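Local atomic coordinates of ParA (PDB entry 3EZF), a protein that probably serves as the ATPase of a P1/P7-type plasmid partition system and, in an ADP-dependent way, as a DNA-binding transcriptional regulator. Residues A[310-322]-A[333-347]. Sequence-based numbering, arbitrary orientation.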
loop_
_atom_site.group_PDB
_atom_site.type_symbol
_atom_site.label_atom_id
_atom_site.label_comp_id
_atom_site.label_asym_id
_atom_site.label_seq_id
_atom_site.Cartn_x
_atom_site.Cartn_y
_atom_site.Cartn_z
ATOM N N LEU A 310 -18.860 -12.532 -13.098
ATOM C CA LEU A 310 -17.668 -12.334 -13.903
ATOM C C LEU A 310 -17.836 -13.012 -15.260
ATOM O O LEU A 310 -18.104 -14.197 -15.326
ATOM C CB LEU A 310 -16.456 -12.891 -13.155
ATOM C CG LEU A 310 -15.070 -12.492 -13.654
ATOM C CD1 LEU A 310 -14.999 -10.992 -13.891
ATOM C CD2 LEU A 310 -14.057 -12.924 -12.610
ATOM N N SER A 311 -17.687 -12.261 -16.345
ATOM C CA SER A 311 -17.858 -12.827 -17.682
ATOM C C SER A 311 -16.917 -12.265 -18.763
ATOM O O SER A 311 -17.028 -12.620 -19.925
ATOM C CB SER A 311 -19.281 -12.596 -18.138
ATOM O OG SER A 311 -19.513 -11.198 -18.256
ATOM N N ALA A 312 -16.011 -11.376 -18.390
ATOM C CA ALA A 312 -15.084 -10.802 -19.344
ATOM C C ALA A 312 -13.810 -10.455 -18.587
ATOM O O ALA A 312 -13.800 -10.444 -17.358
ATOM C CB ALA A 312 -15.684 -9.556 -19.957
ATOM N N SER A 313 -12.732 -10.182 -19.310
ATOM C CA SER A 313 -11.493 -9.821 -18.646
ATOM C C SER A 313 -10.586 -9.028 -19.575
ATOM O O SER A 313 -10.553 -9.257 -20.776
ATOM C CB SER A 313 -10.767 -11.070 -18.150
ATOM O OG SER A 313 -10.198 -11.767 -19.235
ATOM N N ILE A 314 -9.857 -8.082 -19.001
ATOM C CA ILE A 314 -8.940 -7.255 -19.754
ATOM C C ILE A 314 -7.646 -7.176 -18.961
ATOM O O ILE A 314 -7.673 -7.048 -17.740
ATOM C CB ILE A 314 -9.493 -5.822 -19.937
ATOM C CG1 ILE A 314 -10.856 -5.859 -20.634
ATOM C CG2 ILE A 314 -8.505 -4.981 -20.733
ATOM C CD1 ILE A 314 -10.846 -6.452 -22.020
ATOM N N GLY A 315 -6.520 -7.272 -19.660
ATOM C CA GLY A 315 -5.221 -7.186 -19.019
ATOM C C GLY A 315 -4.348 -6.238 -19.822
ATOM O O GLY A 315 -4.559 -6.092 -21.026
ATOM N N PHE A 316 -3.382 -5.585 -19.174
ATOM C CA PHE A 316 -2.487 -4.650 -19.867
ATOM C C PHE A 316 -1.301 -4.176 -19.016
ATOM O O PHE A 316 -1.360 -4.178 -17.789
ATOM C CB PHE A 316 -3.283 -3.432 -20.387
ATOM C CG PHE A 316 -3.898 -2.578 -19.301
ATOM C CD1 PHE A 316 -3.113 -1.728 -18.531
ATOM C CD2 PHE A 316 -5.267 -2.626 -19.052
ATOM C CE1 PHE A 316 -3.679 -0.939 -17.529
ATOM C CE2 PHE A 316 -5.841 -1.838 -18.050
ATOM C CZ PHE A 316 -5.045 -0.993 -17.289
ATOM N N MET A 317 -0.223 -3.768 -19.678
ATOM C CA MET A 317 0.959 -3.285 -18.983
ATOM C C MET A 317 0.762 -1.838 -18.557
ATOM O O MET A 317 -0.007 -1.106 -19.181
ATOM C CB MET A 317 2.179 -3.395 -19.890
ATOM C CG MET A 317 2.425 -4.806 -20.381
ATOM S SD MET A 317 2.243 -6.031 -19.054
ATOM C CE MET A 317 3.809 -5.803 -18.162
ATOM N N SER A 318 1.464 -1.426 -17.504
ATOM C CA SER A 318 1.349 -0.059 -16.993
ATOM C C SER A 318 2.660 0.746 -17.081
ATOM O O SER A 318 3.618 0.495 -16.353
ATOM C CB SER A 318 0.846 -0.092 -15.541
ATOM O OG SER A 318 0.118 1.083 -15.209
ATOM N N LYS A 319 2.671 1.724 -17.978
ATOM C CA LYS A 319 3.819 2.594 -18.215
ATOM C C LYS A 319 5.010 1.824 -18.755
ATOM O O LYS A 319 6.124 2.343 -18.784
ATOM C CB LYS A 319 4.225 3.345 -16.939
ATOM C CG LYS A 319 4.365 4.867 -17.121
ATOM C CD LYS A 319 5.289 5.245 -18.274
ATOM C CE LYS A 319 5.194 6.733 -18.599
ATOM N NZ LYS A 319 5.471 7.598 -17.422
ATOM N N MET A 320 4.772 0.585 -19.176
ATOM C CA MET A 320 5.828 -0.245 -19.743
ATOM C C MET A 320 6.757 0.661 -20.547
ATOM O O MET A 320 6.315 1.363 -21.458
ATOM C CB MET A 320 5.225 -1.302 -20.669
ATOM C CG MET A 320 6.243 -2.028 -21.532
ATOM S SD MET A 320 5.483 -2.705 -23.007
ATOM C CE MET A 320 6.823 -2.561 -24.236
ATOM N N THR A 321 8.039 0.650 -20.203
ATOM C CA THR A 321 9.013 1.487 -20.891
ATOM C C THR A 321 9.805 0.749 -21.965
ATOM O O THR A 321 9.523 -0.412 -22.284
ATOM C CB THR A 321 9.994 2.104 -19.890
ATOM O OG1 THR A 321 10.292 1.143 -18.871
ATOM C CG2 THR A 321 9.400 3.348 -19.258
ATOM N N GLY A 322 10.794 1.440 -22.528
ATOM C CA GLY A 322 11.618 0.846 -23.563
ATOM C C GLY A 322 12.765 0.039 -22.990
ATOM O O GLY A 322 13.855 0.027 -23.562
ATOM N N ALA A 333 3.252 -11.110 -21.090
ATOM C CA ALA A 333 1.902 -10.685 -20.732
ATOM C C ALA A 333 0.912 -11.254 -21.743
ATOM O O ALA A 333 -0.083 -11.884 -21.372
ATOM C CB ALA A 333 1.816 -9.161 -20.717
ATOM N N ARG A 334 1.194 -11.021 -23.022
ATOM C CA ARG A 334 0.341 -11.520 -24.089
ATOM C C ARG A 334 0.079 -13.010 -23.890
ATOM O O ARG A 334 -0.987 -13.507 -24.240
ATOM C CB ARG A 334 0.999 -11.257 -25.448
ATOM C CG ARG A 334 0.655 -9.894 -26.050
ATOM C CD ARG A 334 -0.494 -10.022 -27.053
ATOM N NE ARG A 334 -1.026 -8.736 -27.511
ATOM C CZ ARG A 334 -0.295 -7.754 -28.030
ATOM N NH1 ARG A 334 1.020 -7.890 -28.159
ATOM N NH2 ARG A 334 -0.885 -6.638 -28.436
ATOM N N GLU A 335 1.054 -13.713 -23.317
ATOM C CA GLU A 335 0.922 -15.145 -23.047
ATOM C C GLU A 335 -0.330 -15.440 -22.232
ATOM O O GLU A 335 -1.366 -15.822 -22.774
ATOM C CB GLU A 335 2.123 -15.652 -22.259
ATOM C CG GLU A 335 3.320 -16.034 -23.096
ATOM C CD GLU A 335 3.955 -14.859 -23.796
ATOM O OE1 GLU A 335 3.253 -14.199 -24.593
ATOM O OE2 GLU A 335 5.157 -14.600 -23.551
ATOM N N VAL A 336 -0.209 -15.259 -20.920
ATOM C CA VAL A 336 -1.300 -15.491 -19.984
ATOM C C VAL A 336 -2.641 -14.937 -20.469
ATOM O O VAL A 336 -3.557 -15.695 -20.811
ATOM C CB VAL A 336 -0.960 -14.881 -18.596
ATOM C CG1 VAL A 336 0.114 -15.708 -17.920
ATOM C CG2 VAL A 336 -0.473 -13.455 -18.753
ATOM N N TYR A 337 -2.744 -13.613 -20.504
ATOM C CA TYR A 337 -3.962 -12.946 -20.930
ATOM C C TYR A 337 -4.422 -13.367 -22.323
ATOM O O TYR A 337 -5.560 -13.110 -22.709
ATOM C CB TYR A 337 -3.753 -11.434 -20.896
ATOM C CG TYR A 337 -3.327 -10.919 -19.549
ATOM C CD1 TYR A 337 -2.027 -10.483 -19.324
ATOM C CD2 TYR A 337 -4.224 -10.879 -18.496
ATOM C CE1 TYR A 337 -1.638 -10.016 -18.077
ATOM C CE2 TYR A 337 -3.849 -10.416 -17.249
ATOM C CZ TYR A 337 -2.558 -9.988 -17.042
ATOM O OH TYR A 337 -2.211 -9.536 -15.792
ATOM N N ALA A 338 -3.532 -14.016 -23.068
ATOM C CA ALA A 338 -3.829 -14.463 -24.428
ATOM C C ALA A 338 -4.583 -13.388 -25.218
ATOM O O ALA A 338 -4.092 -12.267 -25.383
ATOM C CB ALA A 338 -4.629 -15.761 -24.394
ATOM N N SER A 339 -5.771 -13.728 -25.708
ATOM C CA SER A 339 -6.571 -12.776 -26.471
ATOM C C SER A 339 -7.071 -11.677 -25.547
ATOM O O SER A 339 -7.269 -10.537 -25.973
ATOM C CB SER A 339 -7.768 -13.480 -27.117
ATOM O OG SER A 339 -8.644 -14.006 -26.132
ATOM N N ASN A 340 -7.257 -12.025 -24.273
ATOM C CA ASN A 340 -7.754 -11.087 -23.266
ATOM C C ASN A 340 -6.855 -9.898 -22.912
ATOM O O ASN A 340 -7.272 -9.022 -22.156
ATOM C CB ASN A 340 -8.130 -11.842 -21.984
ATOM C CG ASN A 340 -9.465 -12.562 -22.100
ATOM O OD1 ASN A 340 -10.495 -11.946 -22.415
ATOM N ND2 ASN A 340 -9.460 -13.871 -21.839
ATOM N N ILE A 341 -5.638 -9.863 -23.447
ATOM C CA ILE A 341 -4.703 -8.758 -23.191
ATOM C C ILE A 341 -5.084 -7.558 -24.062
ATOM O O ILE A 341 -5.651 -7.733 -25.142
ATOM C CB ILE A 341 -3.244 -9.154 -23.555
ATOM C CG1 ILE A 341 -2.285 -7.976 -23.326
ATOM C CG2 ILE A 341 -3.171 -9.568 -25.021
ATOM C CD1 ILE A 341 -1.701 -7.884 -21.932
ATOM N N LEU A 342 -4.775 -6.348 -23.596
ATOM C CA LEU A 342 -5.072 -5.144 -24.368
ATOM C C LEU A 342 -4.132 -5.063 -25.571
ATOM O O LEU A 342 -3.231 -5.892 -25.723
ATOM C CB LEU A 342 -4.910 -3.882 -23.508
ATOM C CG LEU A 342 -6.182 -3.216 -22.961
ATOM C CD1 LEU A 342 -5.828 -1.894 -22.311
ATOM C CD2 LEU A 342 -7.172 -2.975 -24.086
ATOM N N ASP A 343 -4.351 -4.068 -26.427
ATOM C CA ASP A 343 -3.531 -3.867 -27.618
ATOM C C ASP A 343 -2.765 -2.579 -27.429
ATOM O O ASP A 343 -2.022 -2.138 -28.305
ATOM C CB ASP A 343 -4.411 -3.751 -28.851
ATOM C CG ASP A 343 -5.426 -4.853 -28.931
ATOM O OD1 ASP A 343 -5.015 -6.025 -29.087
ATOM O OD2 ASP A 343 -6.632 -4.538 -28.826
ATOM N N SER A 344 -2.985 -1.964 -26.274
ATOM C CA SER A 344 -2.309 -0.736 -25.912
ATOM C C SER A 344 -2.056 -0.837 -24.416
ATOM O O SER A 344 -2.842 -1.440 -23.680
ATOM C CB SER A 344 -3.179 0.479 -26.233
ATOM O OG SER A 344 -2.443 1.421 -26.998
ATOM N N SER A 345 -0.939 -0.273 -23.976
ATOM C CA SER A 345 -0.585 -0.300 -22.571
ATOM C C SER A 345 -0.652 1.120 -22.039
ATOM O O SER A 345 -0.287 2.071 -22.731
ATOM C CB SER A 345 0.825 -0.864 -22.393
ATOM O OG SER A 345 1.774 -0.047 -23.051
ATOM N N LEU A 346 -1.136 1.257 -20.811
ATOM C CA LEU A 346 -1.257 2.557 -20.171
ATOM C C LEU A 346 0.114 3.092 -19.805
ATOM O O LEU A 346 0.884 2.411 -19.147
ATOM C CB LEU A 346 -2.108 2.436 -18.906
ATOM C CG LEU A 346 -2.065 3.570 -17.879
ATOM C CD1 LEU A 346 -2.516 4.877 -18.518
ATOM C CD2 LEU A 346 -2.950 3.204 -16.695
ATOM N N PRO A 347 0.435 4.325 -20.230
ATOM C CA PRO A 347 1.740 4.912 -19.911
ATOM C C PRO A 347 1.759 5.433 -18.471
ATOM O O PRO A 347 0.742 5.412 -17.774
ATOM C CB PRO A 347 1.859 6.040 -20.926
ATOM C CG PRO A 347 0.449 6.540 -20.983
ATOM C CD PRO A 347 -0.364 5.251 -21.057
#
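G315 is bridged to I341, and S318 to L346, where the chain leaving helix 324-337 runs parallel to strand 312-317, slipping two residues in register between the two bridges. G315 is gripped at both ends: its N donates to N340 O (3.1 Å), while its O accepts from L342 N at 2.6 Å. Farther on, L346 N makes a weak bond to M317 O at 3.1 Å; K319 N comes so near L346 O that this last bond's geometry is doubtful.

On the helix 324-337 side, the CA of G315 sits over one face of the Y337 ring, 4.0 Å from its centroid and offset toward the rim, a CH-pi contact. The hydroxyl of Y337 is tied to T277 on the adjoining strand. M317, bent at chi2 and chi3, turns its SD to the CB of A333 (3.6 Å). Across the strand, I314 CG2 meets L342 CG at 3.7 Å. In F316, CG lies between the backbone N and the carbonyl carbon (chi1 64°), which sets the ring alongside L342, with CD2 nearest L342 CD1, and lets CE1 reach L346 CB at 4.0 Å. F387 of helix 378-400 stacks edge-to-face on the same ring. S313 OG, beside N340, bonds to D6 of the second subunit.

The strand is outermost in the parallel sheet of the P-loop NTPase domain (order 3-2-4-1-5-6), with 272-277 on its inner side; residues after helix 324-337 add an irregular parallel edge. A few backbone bonds, one weak, hold them there together with apolar packing: I314 and F316 on L342 toward helix 378-400, G315 and M317 against Y337 and A333 on the other face.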